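Local coordinates for protein isomaltose glucohydrolase (Kribbella flavida, PDB 5Z3E) that hydrolyses the alpha-1,6-glucosidic linkage of isomaltose from its non-reducing end, releasing beta-D-glucose and D-glucose inside the cell, at residues H97-V111 against E172-Y184. The protein carries 1 engineered substitution. Residues are numbered along the deposited sequence; the frame is centred on the assembly and turned at random.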
loop_
_atom_site.group_PDB
_atom_site.type_symbol
_atom_site.label_atom_id
_atom_site.label_comp_id
_atom_site.label_asym_id
_atom_site.label_seq_id
_atom_site.Cartn_x
_atom_site.Cartn_y
_atom_site.Cartn_z
ATOM N N HIS A 97 -3.017 -0.341 -14.705
ATOM C CA HIS A 97 -2.688 1.070 -14.856
ATOM C C HIS A 97 -3.626 1.749 -15.829
ATOM O O HIS A 97 -4.016 2.901 -15.613
ATOM C CB HIS A 97 -1.227 1.255 -15.216
ATOM C CG HIS A 97 -0.334 0.787 -14.131
ATOM N ND1 HIS A 97 -0.431 1.294 -12.858
ATOM C CD2 HIS A 97 0.614 -0.181 -14.125
ATOM C CE1 HIS A 97 0.448 0.643 -12.122
ATOM N NE2 HIS A 97 1.087 -0.263 -12.851
ATOM N N ASP A 98 -4.014 1.051 -16.906
ATOM C CA ASP A 98 -5.025 1.608 -17.805
ATOM C C ASP A 98 -6.289 1.929 -17.039
ATOM O O ASP A 98 -6.889 3.000 -17.215
ATOM C CB ASP A 98 -5.368 0.601 -18.911
ATOM C CG ASP A 98 -4.334 0.453 -20.003
ATOM O OD1 ASP A 98 -3.432 1.329 -20.141
ATOM O OD2 ASP A 98 -4.449 -0.551 -20.750
ATOM N N TRP A 99 -6.752 0.988 -16.234
ATOM C CA TRP A 99 -7.993 1.177 -15.496
ATOM C C TRP A 99 -7.887 2.387 -14.583
ATOM O O TRP A 99 -8.766 3.258 -14.600
ATOM C CB TRP A 99 -8.358 -0.095 -14.737
ATOM C CG TRP A 99 -9.587 0.073 -13.911
ATOM C CD1 TRP A 99 -10.870 0.017 -14.329
ATOM C CD2 TRP A 99 -9.633 0.373 -12.508
ATOM N NE1 TRP A 99 -11.725 0.276 -13.295
ATOM C CE2 TRP A 99 -11.000 0.493 -12.154
ATOM C CE3 TRP A 99 -8.666 0.535 -11.520
ATOM C CZ2 TRP A 99 -11.392 0.783 -10.867
ATOM C CZ3 TRP A 99 -9.063 0.803 -10.249
ATOM C CH2 TRP A 99 -10.412 0.935 -9.927
ATOM N N VAL A 100 -6.826 2.459 -13.783
ATOM C CA VAL A 100 -6.673 3.573 -12.861
ATOM C C VAL A 100 -6.617 4.899 -13.621
ATOM O O VAL A 100 -7.268 5.876 -13.252
ATOM C CB VAL A 100 -5.419 3.430 -11.974
ATOM C CG1 VAL A 100 -5.276 4.653 -11.093
ATOM C CG2 VAL A 100 -5.449 2.158 -11.136
ATOM N N ASP A 101 -5.783 4.944 -14.647
ATOM C CA ASP A 101 -5.649 6.159 -15.456
ATOM C C ASP A 101 -7.016 6.622 -15.944
ATOM O O ASP A 101 -7.365 7.796 -15.823
ATOM C CB ASP A 101 -4.704 5.837 -16.607
ATOM C CG ASP A 101 -4.594 6.906 -17.685
ATOM O OD1 ASP A 101 -4.585 8.099 -17.347
ATOM O OD2 ASP A 101 -4.486 6.476 -18.855
ATOM N N GLY A 102 -7.800 5.717 -16.516
ATOM C CA GLY A 102 -9.097 6.121 -17.024
ATOM C C GLY A 102 -10.036 6.589 -15.935
ATOM O O GLY A 102 -10.816 7.542 -16.128
ATOM N N VAL A 103 -10.005 5.940 -14.787
ATOM C CA VAL A 103 -10.814 6.355 -13.652
ATOM C C VAL A 103 -10.437 7.765 -13.227
ATOM O O VAL A 103 -11.322 8.581 -12.932
ATOM C CB VAL A 103 -10.654 5.328 -12.513
ATOM C CG1 VAL A 103 -11.159 5.862 -11.192
ATOM C CG2 VAL A 103 -11.361 4.028 -12.883
ATOM N N LEU A 104 -9.135 8.055 -13.162
ATOM C CA LEU A 104 -8.664 9.364 -12.750
ATOM C C LEU A 104 -8.930 10.442 -13.791
ATOM O O LEU A 104 -9.308 11.558 -13.427
ATOM C CB LEU A 104 -7.164 9.320 -12.403
ATOM C CG LEU A 104 -6.848 8.526 -11.146
ATOM C CD1 LEU A 104 -5.353 8.477 -10.973
ATOM C CD2 LEU A 104 -7.567 9.076 -9.962
ATOM N N ARG A 105 -8.756 10.142 -15.083
ATOM C CA ARG A 105 -9.064 11.155 -16.077
ATOM C C ARG A 105 -10.533 11.570 -15.970
ATOM O O ARG A 105 -10.874 12.730 -16.175
ATOM C CB ARG A 105 -8.742 10.692 -17.493
ATOM C CG ARG A 105 -7.259 10.431 -17.766
ATOM C CD ARG A 105 -7.016 10.214 -19.244
ATOM N NE ARG A 105 -5.772 9.489 -19.494
ATOM C CZ ARG A 105 -5.291 9.240 -20.696
ATOM N NH1 ARG A 105 -5.851 9.759 -21.776
ATOM N NH2 ARG A 105 -4.215 8.467 -20.822
ATOM N N ARG A 106 -11.419 10.623 -15.644
ATOM C CA ARG A 106 -12.820 10.947 -15.453
ATOM C C ARG A 106 -13.064 11.894 -14.287
ATOM O O ARG A 106 -14.144 12.497 -14.233
ATOM C CB ARG A 106 -13.657 9.675 -15.322
ATOM C CG ARG A 106 -13.929 9.011 -16.649
ATOM C CD ARG A 106 -14.289 7.539 -16.539
ATOM N NE ARG A 106 -15.471 7.364 -15.706
ATOM C CZ ARG A 106 -15.803 6.203 -15.164
ATOM N NH1 ARG A 106 -15.074 5.124 -15.376
ATOM N NH2 ARG A 106 -16.870 6.144 -14.380
ATOM N N ARG A 107 -12.114 12.005 -13.360
ATOM C CA ARG A 107 -12.177 12.904 -12.219
ATOM C C ARG A 107 -11.449 14.224 -12.448
ATOM O O ARG A 107 -11.306 15.006 -11.514
ATOM C CB ARG A 107 -11.642 12.208 -10.966
ATOM C CG ARG A 107 -12.317 10.898 -10.617
ATOM C CD ARG A 107 -13.793 10.987 -10.438
ATOM N NE ARG A 107 -14.358 9.689 -10.123
ATOM C CZ ARG A 107 -14.996 9.346 -9.017
ATOM N NH1 ARG A 107 -15.432 8.101 -8.876
ATOM N NH2 ARG A 107 -15.153 10.251 -8.024
ATOM N N ARG A 108 -11.020 14.507 -13.686
ATOM C CA ARG A 108 -10.334 15.761 -13.971
ATOM C C ARG A 108 -11.138 16.960 -13.535
ATOM O O ARG A 108 -10.607 17.902 -12.955
ATOM C CB ARG A 108 -10.050 15.816 -15.472
ATOM C CG ARG A 108 -9.420 17.081 -15.985
ATOM C CD ARG A 108 -7.919 17.151 -15.713
ATOM N NE ARG A 108 -7.632 17.666 -14.406
ATOM C CZ ARG A 108 -6.418 17.816 -13.925
ATOM N NH1 ARG A 108 -5.386 17.221 -14.473
ATOM N NH2 ARG A 108 -6.276 18.548 -12.841
ATOM N N GLY A 109 -12.413 16.957 -13.879
ATOM C CA GLY A 109 -13.278 18.083 -13.518
ATOM C C GLY A 109 -13.541 18.174 -12.032
ATOM O O GLY A 109 -13.509 19.267 -11.457
ATOM N N GLN A 110 -13.744 17.035 -11.367
ATOM C CA GLN A 110 -13.952 17.025 -9.908
ATOM C C GLN A 110 -12.734 17.612 -9.228
ATOM O O GLN A 110 -12.868 18.441 -8.316
ATOM C CB GLN A 110 -14.269 15.608 -9.429
ATOM C CG GLN A 110 -14.497 15.521 -7.923
ATOM C CD GLN A 110 -14.897 14.131 -7.456
ATOM O OE1 GLN A 110 -14.941 13.196 -8.227
ATOM N NE2 GLN A 110 -15.155 13.991 -6.159
ATOM N N VAL A 111 -11.535 17.173 -9.622
ATOM C CA VAL A 111 -10.319 17.695 -9.023
ATOM C C VAL A 111 -10.161 19.181 -9.329
ATOM O O VAL A 111 -9.843 19.969 -8.434
ATOM C CB VAL A 111 -9.096 16.873 -9.445
ATOM C CG1 VAL A 111 -7.804 17.537 -9.070
ATOM C CG2 VAL A 111 -9.207 15.478 -8.837
ATOM N N GLU A 172 3.552 8.446 -21.231
ATOM C CA GLU A 172 2.473 9.223 -21.844
ATOM C C GLU A 172 1.189 8.409 -21.942
ATOM O O GLU A 172 0.095 8.974 -21.961
ATOM C CB GLU A 172 2.915 9.792 -23.195
ATOM C CG GLU A 172 1.934 10.754 -23.837
ATOM C CD GLU A 172 1.736 12.080 -23.130
ATOM O OE1 GLU A 172 2.510 12.453 -22.260
ATOM O OE2 GLU A 172 0.784 12.791 -23.491
ATOM N N ARG A 173 1.287 7.068 -21.994
ATOM C CA ARG A 173 0.105 6.204 -21.962
ATOM C C ARG A 173 -0.816 6.509 -20.786
ATOM O O ARG A 173 -2.032 6.358 -20.921
ATOM C CB ARG A 173 0.586 4.744 -21.909
ATOM C CG ARG A 173 -0.502 3.678 -21.732
ATOM C CD ARG A 173 0.075 2.318 -21.965
ATOM N NE ARG A 173 -0.895 1.273 -21.648
ATOM C CZ ARG A 173 -0.619 -0.030 -21.657
ATOM N NH1 ARG A 173 0.595 -0.436 -21.995
ATOM N NH2 ARG A 173 -1.531 -0.920 -21.307
ATOM N N TRP A 174 -0.234 6.890 -19.646
ATOM C CA TRP A 174 -0.976 7.082 -18.399
ATOM C C TRP A 174 -0.855 8.505 -17.857
ATOM O O TRP A 174 -1.309 8.794 -16.753
ATOM C CB TRP A 174 -0.488 6.074 -17.348
ATOM C CG TRP A 174 -0.663 4.650 -17.788
ATOM C CD1 TRP A 174 -1.837 4.025 -18.069
ATOM C CD2 TRP A 174 0.361 3.657 -17.986
ATOM N NE1 TRP A 174 -1.620 2.718 -18.428
ATOM C CE2 TRP A 174 -0.276 2.476 -18.383
ATOM C CE3 TRP A 174 1.757 3.657 -17.882
ATOM C CZ2 TRP A 174 0.436 1.295 -18.641
ATOM C CZ3 TRP A 174 2.440 2.500 -18.166
ATOM C CH2 TRP A 174 1.786 1.338 -18.530
ATOM N N ARG A 175 -0.253 9.410 -18.627
ATOM C CA ARG A 175 0.122 10.725 -18.128
ATOM C C ARG A 175 -1.064 11.570 -17.697
ATOM O O ARG A 175 -0.970 12.276 -16.681
ATOM C CB ARG A 175 0.961 11.451 -19.183
ATOM C CG ARG A 175 1.205 12.928 -18.908
ATOM C CD ARG A 175 2.083 13.175 -17.681
ATOM N NE ARG A 175 2.321 14.616 -17.530
ATOM C CZ ARG A 175 3.178 15.321 -18.260
ATOM N NH1 ARG A 175 4.064 14.714 -19.037
ATOM N NH2 ARG A 175 3.177 16.645 -18.175
ATOM N N ALA A 176 -2.160 11.583 -18.460
ATOM C CA ALA A 176 -3.251 12.471 -18.084
ATOM C C ALA A 176 -3.852 12.049 -16.746
ATOM O O ALA A 176 -4.295 12.899 -15.968
ATOM C CB ALA A 176 -4.269 12.587 -19.188
ATOM N N GLY A 177 -3.854 10.752 -16.441
ATOM C CA GLY A 177 -4.282 10.292 -15.127
ATOM C C GLY A 177 -3.273 10.641 -14.024
ATOM O O GLY A 177 -3.661 11.078 -12.943
ATOM N N ILE A 178 -1.989 10.483 -14.343
ATOM C CA ILE A 178 -0.935 10.964 -13.447
ATOM C C ILE A 178 -1.153 12.429 -13.096
ATOM O O ILE A 178 -1.026 12.812 -11.926
ATOM C CB ILE A 178 0.452 10.712 -14.088
ATOM C CG1 ILE A 178 0.774 9.206 -14.070
ATOM C CG2 ILE A 178 1.526 11.540 -13.406
ATOM C CD1 ILE A 178 1.966 8.811 -14.913
ATOM N N ASP A 179 -1.470 13.263 -14.085
ATOM C CA ASP A 179 -1.647 14.684 -13.838
ATOM C C ASP A 179 -2.767 14.940 -12.838
ATOM O O ASP A 179 -2.649 15.841 -11.988
ATOM C CB ASP A 179 -1.958 15.421 -15.138
ATOM C CG ASP A 179 -0.773 15.590 -16.080
ATOM O OD1 ASP A 179 0.382 15.440 -15.650
ATOM O OD2 ASP A 179 -1.027 15.937 -17.269
ATOM N N VAL A 180 -3.874 14.207 -12.939
ATOM C CA VAL A 180 -4.967 14.366 -11.987
ATOM C C VAL A 180 -4.487 14.029 -10.568
ATOM O O VAL A 180 -4.733 14.772 -9.614
ATOM C CB VAL A 180 -6.188 13.507 -12.375
ATOM C CG1 VAL A 180 -7.262 13.563 -11.317
ATOM C CG2 VAL A 180 -6.752 13.952 -13.705
ATOM N N ALA A 181 -3.814 12.880 -10.426
ATOM C CA ALA A 181 -3.339 12.464 -9.113
ATOM C C ALA A 181 -2.338 13.447 -8.527
ATOM O O ALA A 181 -2.392 13.747 -7.324
ATOM C CB ALA A 181 -2.739 11.069 -9.202
ATOM N N VAL A 182 -1.404 13.929 -9.345
ATOM C CA VAL A 182 -0.422 14.883 -8.859
ATOM C C VAL A 182 -1.100 16.159 -8.400
ATOM O O VAL A 182 -0.828 16.666 -7.309
ATOM C CB VAL A 182 0.665 15.189 -9.912
ATOM C CG1 VAL A 182 1.516 16.356 -9.470
ATOM C CG2 VAL A 182 1.533 13.973 -10.172
ATOM N N ASP A 183 -1.978 16.721 -9.227
ATOM C CA ASP A 183 -2.640 17.968 -8.843
ATOM C C ASP A 183 -3.393 17.792 -7.526
ATOM O O ASP A 183 -3.394 18.681 -6.673
ATOM C CB ASP A 183 -3.596 18.427 -9.941
ATOM C CG ASP A 183 -2.905 19.040 -11.154
ATOM O OD1 ASP A 183 -1.726 19.426 -11.073
ATOM O OD2 ASP A 183 -3.624 19.202 -12.173
ATOM N N TYR A 184 -4.079 16.664 -7.376
ATOM C CA TYR A 184 -4.836 16.381 -6.159
ATOM C C TYR A 184 -3.904 16.317 -4.946
ATOM O O TYR A 184 -4.181 16.940 -3.909
ATOM C CB TYR A 184 -5.581 15.072 -6.373
ATOM C CG TYR A 184 -6.514 14.668 -5.253
ATOM C CD1 TYR A 184 -7.662 15.383 -4.972
ATOM C CD2 TYR A 184 -6.283 13.523 -4.499
ATOM C CE1 TYR A 184 -8.547 14.985 -3.988
ATOM C CE2 TYR A 184 -7.163 13.100 -3.525
ATOM C CZ TYR A 184 -8.306 13.824 -3.277
ATOM O OH TYR A 184 -9.250 13.449 -2.368
HETATM O O HOH W 1 -5.394 15.299 -16.803
HETATM O O HOH W 2 -2.919 18.868 -14.699
#
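In one of its two conformers, Arg173 grips the Asp98 carboxylate side-on in a salt bridge, NE to OD1 (3.0 Å) and NH2 to OD2 (3.0 Å), and Trp174 NE1 reaches the anti side of the same OD1 at 2.9 Å. With an alanine replacing Asp98, the Arg173 guanidinium would probably lose its anion and the buried indole N-H its acceptor. The indole is sandwiched between Arg173 CG and His97 CB, while the edge of the His97 imidazole, hydrogen-bonded through ND1 to Trp156 of helix 151-167, points at the six-membered ring. Asp101 OD1 accepts a weak bond from Gly177 N and a straighter one from Arg105 NE (2.8 Å), whose guanidinium lies over Ala176 CB. Segments 97-105 and 175-184, in helices of the family 15 (alpha/alpha)6 barrel, cross at 59°, with Asp101 CA and Gly177 CA 4.4 Å apart. Ending the type I turn Arg105-Arg108, Arg108 bends at chi2 (79°) and chi3 (-85°) over Val180 CG2, bringing NH2 to Asp183 OD2 at 2.8 Å; one water links NH1 to Ala176 O, and another, weakly bound to NH1, donates to Asp183 OD2. Val180 sits between Leu104 and Val111, whose CG2 touches Val180 CG1 and Tyr184 CD1.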